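Local coordinates for Lmo0740 protein (Listeria monocytogenes, PDB 4RFA) that probably regulates transcription, apparently as an activator of the Crp family that pairs a cyclic nucleotide-binding-like domain with a DNA-binding domain, at residues 51-56 and 104-109; 57-62 and 98-103. All coordinates share one frame; numbering follows the deposited sequence.

Contact 1 of 2, residues 51-56 and 104-109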
loop_
_atom_site.group_PDB
_atom_site.type_symbol
_atom_site.label_atom_id
_atom_site.label_comp_id
_atom_site.label_asym_id
_atom_site.label_seq_id
_atom_site.Cartn_x
_atom_site.Cartn_y
_atom_site.Cartn_z
ATOM N N PHE A 51 -15.007 -4.119 5.720
ATOM C CA PHE A 51 -15.869 -2.918 5.779
ATOM C C PHE A 51 -15.888 -2.184 4.452
ATOM O O PHE A 51 -14.864 -1.866 3.929
ATOM C CB PHE A 51 -15.373 -1.941 6.868
ATOM C CG PHE A 51 -15.319 -2.551 8.220
ATOM C CD1 PHE A 51 -14.276 -3.406 8.568
ATOM C CD2 PHE A 51 -16.308 -2.322 9.130
ATOM C CE1 PHE A 51 -14.255 -4.032 9.813
ATOM C CE2 PHE A 51 -16.292 -2.923 10.368
ATOM C CZ PHE A 51 -15.273 -3.786 10.712
ATOM N N PHE A 52 -17.063 -1.929 3.898
ATOM C CA PHE A 52 -17.169 -1.109 2.688
ATOM C C PHE A 52 -17.789 0.241 2.902
ATOM O O PHE A 52 -18.940 0.337 3.362
ATOM C CB PHE A 52 -18.047 -1.819 1.672
ATOM C CG PHE A 52 -17.299 -2.752 0.828
ATOM C CD1 PHE A 52 -16.514 -2.265 -0.206
ATOM C CD2 PHE A 52 -17.328 -4.107 1.089
ATOM C CE1 PHE A 52 -15.778 -3.130 -0.992
ATOM C CE2 PHE A 52 -16.599 -4.984 0.309
ATOM C CZ PHE A 52 -15.825 -4.497 -0.736
ATOM N N ILE A 53 -17.086 1.283 2.497
ATOM C CA ILE A 53 -17.606 2.640 2.635
ATOM C C ILE A 53 -18.520 2.868 1.450
ATOM O O ILE A 53 -18.127 2.635 0.306
ATOM C CB ILE A 53 -16.511 3.689 2.605
ATOM C CG1 ILE A 53 -15.369 3.317 3.547
ATOM C CG2 ILE A 53 -17.090 5.076 2.839
ATOM C CD1 ILE A 53 -15.737 2.688 4.859
ATOM N N VAL A 54 -19.747 3.277 1.715
ATOM C CA VAL A 54 -20.679 3.566 0.616
ATOM C C VAL A 54 -20.827 5.058 0.438
ATOM O O VAL A 54 -21.055 5.514 -0.665
ATOM C CB VAL A 54 -22.054 2.874 0.756
ATOM C CG1 VAL A 54 -21.885 1.376 0.915
ATOM C CG2 VAL A 54 -22.824 3.439 1.918
ATOM N N GLU A 55 -20.656 5.838 1.491
ATOM C CA GLU A 55 -20.634 7.278 1.292
ATOM C C GLU A 55 -19.832 7.981 2.352
ATOM O O GLU A 55 -19.694 7.479 3.462
ATOM C CB GLU A 55 -22.072 7.826 1.242
ATOM C CG GLU A 55 -22.835 7.713 2.522
ATOM C CD GLU A 55 -24.280 8.254 2.427
ATOM O OE1 GLU A 55 -25.012 7.906 1.472
ATOM O OE2 GLU A 55 -24.685 9.020 3.336
ATOM N N GLY A 56 -19.306 9.155 2.016
ATOM C CA GLY A 56 -18.457 9.922 2.941
ATOM C C GLY A 56 -16.956 9.592 2.889
ATOM O O GLY A 56 -16.526 8.700 2.161
ATOM N N LEU A 104 -20.732 9.589 7.135
ATOM C CA LEU A 104 -20.196 8.471 6.456
ATOM C C LEU A 104 -20.997 7.228 6.836
ATOM O O LEU A 104 -21.395 7.062 8.015
ATOM C CB LEU A 104 -18.722 8.317 6.839
ATOM C CG LEU A 104 -17.938 7.133 6.299
ATOM C CD1 LEU A 104 -16.439 7.479 6.213
ATOM C CD2 LEU A 104 -18.162 5.872 7.122
HETATM N N MSE A 105 -21.235 6.381 5.840
HETATM C CA MSE A 105 -21.975 5.125 5.993
HETATM C C MSE A 105 -21.139 4.025 5.481
HETATM O O MSE A 105 -20.568 4.137 4.414
HETATM C CB MSE A 105 -23.205 5.034 5.103
HETATM C CG MSE A 105 -23.904 3.647 5.080
HETATM SE SE MSE A 105 -25.615 3.904 4.108
HETATM C CE MSE A 105 -26.468 5.183 5.357
ATOM N N LEU A 106 -21.110 2.926 6.204
ATOM C CA LEU A 106 -20.453 1.734 5.707
ATOM C C LEU A 106 -21.215 0.482 5.998
ATOM O O LEU A 106 -22.137 0.482 6.808
ATOM C CB LEU A 106 -19.047 1.641 6.299
ATOM C CG LEU A 106 -18.896 1.497 7.799
ATOM C CD1 LEU A 106 -19.307 0.111 8.260
ATOM C CD2 LEU A 106 -17.462 1.751 8.195
ATOM N N TYR A 107 -20.794 -0.594 5.340
ATOM C CA TYR A 107 -21.307 -1.923 5.618
ATOM C C TYR A 107 -20.247 -2.793 6.276
ATOM O O TYR A 107 -19.128 -2.844 5.852
ATOM C CB TYR A 107 -21.849 -2.561 4.329
ATOM C CG TYR A 107 -23.220 -2.021 3.985
ATOM C CD1 TYR A 107 -24.360 -2.532 4.574
ATOM C CD2 TYR A 107 -23.353 -0.930 3.145
ATOM C CE1 TYR A 107 -25.614 -2.000 4.283
ATOM C CE2 TYR A 107 -24.597 -0.391 2.850
ATOM C CZ TYR A 107 -25.711 -0.925 3.406
ATOM O OH TYR A 107 -26.911 -0.349 3.095
ATOM N N LYS A 108 -20.596 -3.457 7.357
ATOM C CA LYS A 108 -19.677 -4.422 7.955
ATOM C C LYS A 108 -20.109 -5.771 7.456
ATOM O O LYS A 108 -21.241 -6.166 7.703
ATOM C CB LYS A 108 -19.786 -4.375 9.478
ATOM C CG LYS A 108 -18.917 -5.386 10.202
ATOM C CD LYS A 108 -19.095 -5.245 11.694
ATOM C CE LYS A 108 -18.382 -6.360 12.446
ATOM N NZ LYS A 108 -18.866 -6.407 13.848
ATOM N N ILE A 109 -19.209 -6.486 6.797
ATOM C CA ILE A 109 -19.524 -7.796 6.264
ATOM C C ILE A 109 -18.639 -8.907 6.807
ATOM O O ILE A 109 -17.423 -8.866 6.688
ATOM C CB ILE A 109 -19.370 -7.823 4.744
ATOM C CG1 ILE A 109 -20.187 -6.715 4.107
ATOM C CG2 ILE A 109 -19.845 -9.160 4.246
ATOM C CD1 ILE A 109 -19.716 -6.297 2.752
#
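Val54 sets CG1 anti to its carbonyl carbon (chi1 -55°) and leaves CG2 between the backbone N and that carbon, while selenomethionine Met105 swings CG anti to its own N (172°); these two side chains meet obliquely at a classic beta bulge. The bulge interrupts an antiparallel pair in the beta-roll of a cyclic nucleotide-binding-like domain. Val54 and Glu55 both face Met105, whose carbonyl O takes a sound bond from Val54 N at 2.9 Å and a weak one from Glu55 N. On the regular side of the bulge, Phe52 and Tyr107 exchange two backbone hydrogen bonds. Helix 11-20 covers the face that carries these two residues, through Leu12, Leu16 and Leu19, a place for aromatic and aliphatic side chains. Ile109 CD1 reaches the edge of the Phe52 ring at CD2, 3.6 Å away, and Val54 CG1 lies in the plane of the Tyr107 ring, against CD2 at 3.5 Å. Across the sheet, Lys108 extends beside Phe51, and its CG comes obliquely to Phe51 CE2, 3.6 Å away. Leu106 CD1 lies at the edge of that ring, and Leu106 CB packs on Ile53 CD1. Past the bulge, Gly56 suits its place: at its backbone angles a beta-carbon would jam against the preceding carbonyl O, and it would also clash with Leu104. The packing is tightest where Val54 CG2 meets Met105 CG, at 3.3 Å.

Contact 2 of 2, residues 57-62 and 98-103; sequences YAAVEL and TVMSES
Ser101 OG joins three residues: it accepts the N-H of Tyr57 at 3.0 Å and donates to the carbonyl O of Ser103 at 2.9 Å, from above the plane of that carbonyl. Its chi1 of 55° holds OG between its own N and carbonyl carbon, and a small hydroxyl that can both accept and donate suits this turn out of the strand. Tyr57 O in turn receives Met100 N at 2.9 Å and, weakly, Ser101 N. Further along, regular antiparallel pairing of the beta-roll takes over, and Ala59 and Thr98 exchange two backbone bonds, the shorter from Ala59 N to Thr98 O at 2.7 Å. The small methyls fit the buried faces, Ala58 beside Leu104 and Ala59 beside Ile72, and Ala58 CB sits 3.2 Å from Thr98 O. Thr98 OG1 donates to Glu61 OE2 at 3.0 Å, approaching from above the carboxylate plane. The same oxygen forms a salt bridge with Arg188 of helix 183-189, which ties this strand to the C-terminal part of the chain. Although Glu61 is buried, which by itself would disfavour a charge, the guanidinium and the hydroxyl together would be expected to favour its ionised form.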
loop_
_atom_site.group_PDB
_atom_site.type_symbol
_atom_site.label_atom_id
_atom_site.label_comp_id
_atom_site.label_asym_id
_atom_site.label_seq_id
_atom_site.Cartn_x
_atom_site.Cartn_y
_atom_site.Cartn_z
ATOM N N TYR A 57 -16.177 10.302 3.708
ATOM C CA TYR A 57 -14.724 10.269 3.645
ATOM C C TYR A 57 -14.176 10.180 5.037
ATOM O O TYR A 57 -14.729 10.727 5.985
ATOM C CB TYR A 57 -14.182 11.529 2.944
ATOM C CG TYR A 57 -14.562 11.596 1.480
ATOM C CD1 TYR A 57 -15.745 12.168 1.054
ATOM C CD2 TYR A 57 -13.734 11.071 0.531
ATOM C CE1 TYR A 57 -16.073 12.209 -0.300
ATOM C CE2 TYR A 57 -14.045 11.096 -0.788
ATOM C CZ TYR A 57 -15.219 11.655 -1.205
ATOM O OH TYR A 57 -15.474 11.662 -2.550
ATOM N N ALA A 58 -13.110 9.440 5.190
ATOM C CA ALA A 58 -12.379 9.493 6.435
ATOM C C ALA A 58 -10.904 9.674 6.171
ATOM O O ALA A 58 -10.463 9.600 5.033
ATOM C CB ALA A 58 -12.621 8.218 7.242
ATOM N N ALA A 59 -10.143 9.867 7.246
ATOM C CA ALA A 59 -8.684 9.976 7.181
ATOM C C ALA A 59 -8.039 9.013 8.105
ATOM O O ALA A 59 -8.449 8.887 9.262
ATOM C CB ALA A 59 -8.236 11.387 7.564
ATOM N N VAL A 60 -7.002 8.352 7.612
ATOM C CA VAL A 60 -6.162 7.509 8.448
ATOM C C VAL A 60 -4.956 8.365 8.952
ATOM O O VAL A 60 -4.169 8.885 8.164
ATOM C CB VAL A 60 -5.648 6.306 7.634
ATOM C CG1 VAL A 60 -4.895 5.330 8.494
ATOM C CG2 VAL A 60 -6.801 5.601 6.903
ATOM N N GLU A 61 -4.772 8.436 10.254
ATOM C CA GLU A 61 -3.748 9.285 10.863
ATOM C C GLU A 61 -2.508 8.538 11.321
ATOM O O GLU A 61 -2.624 7.488 11.933
ATOM C CB GLU A 61 -4.340 9.955 12.101
ATOM C CG GLU A 61 -5.679 10.635 11.847
ATOM C CD GLU A 61 -6.080 11.600 12.957
ATOM O OE1 GLU A 61 -5.329 11.683 13.964
ATOM O OE2 GLU A 61 -7.139 12.259 12.818
ATOM N N LEU A 62 -1.330 9.123 11.086
ATOM C CA LEU A 62 -0.078 8.634 11.683
ATOM C C LEU A 62 -0.003 9.056 13.160
ATOM O O LEU A 62 0.198 10.247 13.478
ATOM C CB LEU A 62 1.155 9.142 10.907
ATOM C CG LEU A 62 2.533 8.844 11.559
ATOM C CD1 LEU A 62 2.643 7.410 12.072
ATOM C CD2 LEU A 62 3.678 9.140 10.602
ATOM N N THR A 98 -10.462 8.665 11.193
ATOM C CA THR A 98 -11.345 9.736 11.602
ATOM C C THR A 98 -12.202 10.184 10.447
ATOM O O THR A 98 -11.700 10.399 9.341
ATOM C CB THR A 98 -10.508 10.951 12.030
ATOM O OG1 THR A 98 -9.593 10.550 13.048
ATOM C CG2 THR A 98 -11.349 12.091 12.503
ATOM N N VAL A 99 -13.480 10.372 10.712
ATOM C CA VAL A 99 -14.435 10.774 9.729
ATOM C C VAL A 99 -14.221 12.233 9.440
ATOM O O VAL A 99 -14.179 13.052 10.360
ATOM C CB VAL A 99 -15.862 10.489 10.214
ATOM C CG1 VAL A 99 -16.895 11.024 9.248
ATOM C CG2 VAL A 99 -16.011 8.972 10.377
HETATM N N MSE A 100 -14.086 12.541 8.154
HETATM C CA MSE A 100 -13.719 13.874 7.691
HETATM C C MSE A 100 -14.856 14.679 7.148
HETATM O O MSE A 100 -14.794 15.932 7.089
HETATM C CB MSE A 100 -12.789 13.673 6.505
HETATM C CG MSE A 100 -11.439 13.262 7.021
HETATM SE SE MSE A 100 -10.492 14.925 7.407
HETATM C CE MSE A 100 -10.340 14.733 9.370
ATOM N N SER A 101 -15.874 13.956 6.687
ATOM C CA SER A 101 -17.053 14.554 6.111
ATOM C C SER A 101 -18.144 14.618 7.202
ATOM O O SER A 101 -17.949 14.171 8.356
ATOM C CB SER A 101 -17.477 13.776 4.866
ATOM O OG SER A 101 -17.653 12.420 5.181
ATOM N N GLU A 102 -19.279 15.209 6.864
ATOM C CA GLU A 102 -20.320 15.469 7.851
ATOM C C GLU A 102 -20.900 14.135 8.305
ATOM O O GLU A 102 -21.132 13.904 9.505
ATOM C CB GLU A 102 -21.376 16.394 7.257
ATOM C CG GLU A 102 -20.815 17.759 6.818
ATOM N N SER A 103 -21.077 13.236 7.338
ATOM C CA SER A 103 -21.370 11.838 7.627
ATOM C C SER A 103 -20.709 10.841 6.679
ATOM O O SER A 103 -20.201 11.195 5.598
ATOM C CB SER A 103 -22.890 11.602 7.613
ATOM O OG SER A 103 -23.353 11.628 6.275
#

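In the fold
Contacts 1 and 2 have centres about 12 Å apart and belong to one beta-roll: contact 1 pairs strands 49-55 and 103-110, contact 2 strands 58-62 and 95-99, successive parts of the roll. Along the chain the order is 51-56, 57-62, 98-103, 104-109, so contact 2, inside contact 1 along the chain, carries on the same antiparallel pairing. The junction is packed, with Leu104 CD1 near Tyr57 O and Gly56 CA near Ser101 OG. Helix 11-20 covers contact 1, whereas contact 2 reaches Arg188 of helix 183-189. Val60, on the same strand but pointing away from contact 2, packs on Tyr140 of the second subunit. The roll therefore connects the N-terminal helix, the C-terminal region and the dimer partner.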